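Local coordinates for antifreeze protein (Marinomonas primoryensis, PDB 5JUH) that is the calcium-binding C-terminal RTX domain of a giant ice- and diatom-binding adhesin, and probably carries its type I secretion signal, at residues D95-N100 with D119-T124. Sequence-based numbering, arbitrary orientation.
Sequences DIFILN and DALDLT. With CA (calcium ion), chain G; CA (calcium ion), chain H.
Asp95 meets Asp119 at a shared calcium ion, to which Asp95 OD2 binds at 2.3 Å and Asp119 OD1 at 2.4 Å; the carbonyls of Leu91 and Gly93 and two waters complete this site. The ion holds the two carboxylates together, and the backbone N-H of Asp95 meets Asp119 OD1 on the anti side of that oxygen, 22° out of the carboxylate plane. Both oxygens of Asp95 reach a second calcium ion, bound too by Asp75, so one carboxylate bridges two metals. From here the two strands run parallel, Asp95 O taking the N-H of Ala120. On the face shared by Ile96, Ala120, Ile98 and Asp122, CG2 of Ile96 lies 4.0 Å from Asp122 CB. Phe97 binds Ala120 O through its N and Asp122 N through its O, while its ring, on the other face, turns an edge to Asp119 OD2, which also accepts the backbone N-H of Asn115; ring and carboxylate planes are 87° apart. Such short parallel strands, stacked behind calcium-binding turns, are characteristic of the RTX beta-roll; strand 76-78 flanks 96-98, and strand 187-192 lies beyond 120-122. CG1 of Ile98 runs alongside Asp122 CB at 3.9 Å. With CG anti to its backbone N (chi1 -176°), Asp122 sends OD1 to the N and OG1 of Thr124, forming an Asx turn just before helix 124-127. Leu99 N donates to Asp122 O at 3.2 Å, and a water lies within hydrogen-bonding distance of both that oxygen and Leu99 O. Leu99 CD1 packs alongside Leu123 CD2, 3.9 Å away, both leucines resting on Val165 of strand 163-168.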
loop_
_atom_site.group_PDB
_atom_site.type_symbol
_atom_site.label_atom_id
_atom_site.label_comp_id
_atom_site.label_asym_id
_atom_site.label_seq_id
_atom_site.Cartn_x
_atom_site.Cartn_y
_atom_site.Cartn_z
ATOM N N ASP A 95 11.095 -0.594 -0.171
ATOM C CA ASP A 95 10.660 0.113 -1.379
ATOM C C ASP A 95 9.297 0.672 -1.143
ATOM O O ASP A 95 8.412 0.024 -0.555
ATOM C CB ASP A 95 10.676 -0.890 -2.556
ATOM C CG ASP A 95 12.037 -1.483 -2.754
ATOM O OD1 ASP A 95 12.990 -0.725 -2.972
ATOM O OD2 ASP A 95 12.181 -2.683 -2.588
ATOM N N ILE A 96 9.065 1.853 -1.724
ATOM C CA ILE A 96 7.723 2.456 -1.691
ATOM C C ILE A 96 7.101 2.204 -3.084
ATOM O O ILE A 96 7.683 2.536 -4.109
ATOM C CB ILE A 96 7.788 3.976 -1.451
ATOM C CG1 ILE A 96 8.358 4.243 -0.074
ATOM C CG2 ILE A 96 6.431 4.619 -1.682
ATOM C CD1 ILE A 96 8.778 5.667 0.159
ATOM N N PHE A 97 5.930 1.622 -3.074
ATOM C CA PHE A 97 5.153 1.474 -4.277
ATOM C C PHE A 97 4.059 2.496 -4.278
ATOM O O PHE A 97 3.204 2.517 -3.400
ATOM C CB PHE A 97 4.520 0.034 -4.386
ATOM C CG PHE A 97 5.572 -1.057 -4.330
ATOM C CD1 PHE A 97 6.139 -1.551 -5.474
ATOM C CD2 PHE A 97 5.968 -1.663 -3.124
ATOM C CE1 PHE A 97 7.094 -2.547 -5.458
ATOM C CE2 PHE A 97 6.930 -2.644 -3.091
ATOM C CZ PHE A 97 7.447 -3.114 -4.242
ATOM N N ILE A 98 4.144 3.428 -5.236
ATOM C CA ILE A 98 3.075 4.428 -5.381
ATOM C C ILE A 98 1.979 3.947 -6.256
ATOM O O ILE A 98 2.268 3.482 -7.347
ATOM C CB ILE A 98 3.676 5.767 -5.962
ATOM C CG1 ILE A 98 4.824 6.299 -5.090
ATOM C CG2 ILE A 98 2.575 6.806 -6.071
ATOM C CD1 ILE A 98 5.536 7.527 -5.689
ATOM N N LEU A 99 0.755 3.969 -5.786
ATOM C CA LEU A 99 -0.346 3.395 -6.532
ATOM C C LEU A 99 -1.342 4.512 -6.916
ATOM O O LEU A 99 -1.667 5.379 -6.163
ATOM C CB LEU A 99 -1.092 2.336 -5.662
ATOM C CG LEU A 99 -0.143 1.129 -5.450
ATOM C CD1 LEU A 99 -0.882 0.219 -4.491
ATOM C CD2 LEU A 99 0.077 0.348 -6.715
ATOM N N ASN A 100 -1.831 4.370 -8.108
ATOM C CA ASN A 100 -2.862 5.212 -8.717
ATOM C C ASN A 100 -4.214 4.625 -8.495
ATOM O O ASN A 100 -4.443 3.406 -8.592
ATOM C CB ASN A 100 -2.520 5.442 -10.206
ATOM C CG ASN A 100 -2.483 4.178 -11.004
ATOM O OD1 ASN A 100 -3.203 4.060 -12.114
ATOM N ND2 ASN A 100 -1.695 3.230 -10.543
ATOM N N ASP A 119 8.817 -2.902 2.879
ATOM C CA ASP A 119 8.250 -2.058 1.870
ATOM C C ASP A 119 7.048 -1.263 2.413
ATOM O O ASP A 119 6.555 -1.488 3.501
ATOM C CB ASP A 119 7.807 -2.965 0.712
ATOM C CG ASP A 119 8.922 -3.722 0.066
ATOM O OD1 ASP A 119 10.100 -3.312 -0.078
ATOM O OD2 ASP A 119 8.590 -4.847 -0.440
ATOM N N ALA A 120 6.547 -0.331 1.561
ATOM C CA ALA A 120 5.411 0.512 1.938
ATOM C C ALA A 120 4.593 0.844 0.725
ATOM O O ALA A 120 5.057 0.728 -0.355
ATOM C CB ALA A 120 5.919 1.814 2.557
ATOM N N LEU A 121 3.345 1.204 0.929
ATOM C CA LEU A 121 2.457 1.600 -0.129
ATOM C C LEU A 121 2.051 3.068 0.039
ATOM O O LEU A 121 1.569 3.472 1.083
ATOM C CB LEU A 121 1.180 0.796 -0.035
ATOM C CG LEU A 121 1.304 -0.746 -0.061
ATOM C CD1 LEU A 121 -0.039 -1.404 0.112
ATOM C CD2 LEU A 121 1.891 -1.178 -1.412
ATOM N N ASP A 122 2.262 3.852 -1.004
ATOM C CA ASP A 122 1.764 5.238 -1.016
ATOM C C ASP A 122 0.350 5.221 -1.600
ATOM O O ASP A 122 0.208 5.020 -2.817
ATOM C CB ASP A 122 2.736 6.166 -1.752
ATOM C CG ASP A 122 2.289 7.640 -1.709
ATOM O OD1 ASP A 122 1.070 7.876 -1.550
ATOM O OD2 ASP A 122 3.184 8.517 -1.785
ATOM N N LEU A 123 -0.600 5.427 -0.731
ATOM C CA LEU A 123 -1.976 5.327 -1.145
ATOM C C LEU A 123 -2.687 6.670 -1.238
ATOM O O LEU A 123 -3.834 6.686 -1.283
ATOM C CB LEU A 123 -2.789 4.449 -0.110
ATOM C CG LEU A 123 -2.216 3.006 -0.040
ATOM C CD1 LEU A 123 -3.108 2.221 0.928
ATOM C CD2 LEU A 123 -2.213 2.290 -1.415
ATOM N N THR A 124 -1.908 7.721 -1.219
ATOM C CA THR A 124 -2.510 9.084 -1.276
ATOM C C THR A 124 -3.529 9.268 -2.378
ATOM O O THR A 124 -4.552 9.776 -2.133
ATOM C CB THR A 124 -1.390 10.141 -1.432
ATOM O OG1 THR A 124 -0.426 10.003 -0.394
ATOM C CG2 THR A 124 -1.980 11.566 -1.369
HETATM CA CA CA G . 11.837 -4.472 -1.200
HETATM CA CA CA H . 14.697 -2.144 -3.772
HETATM O O HOH W 1 -0.825 7.224 -4.305
HETATM O O HOH W 2 10.107 -5.366 -2.570
HETATM O O HOH W 3 11.908 -6.382 0.216
#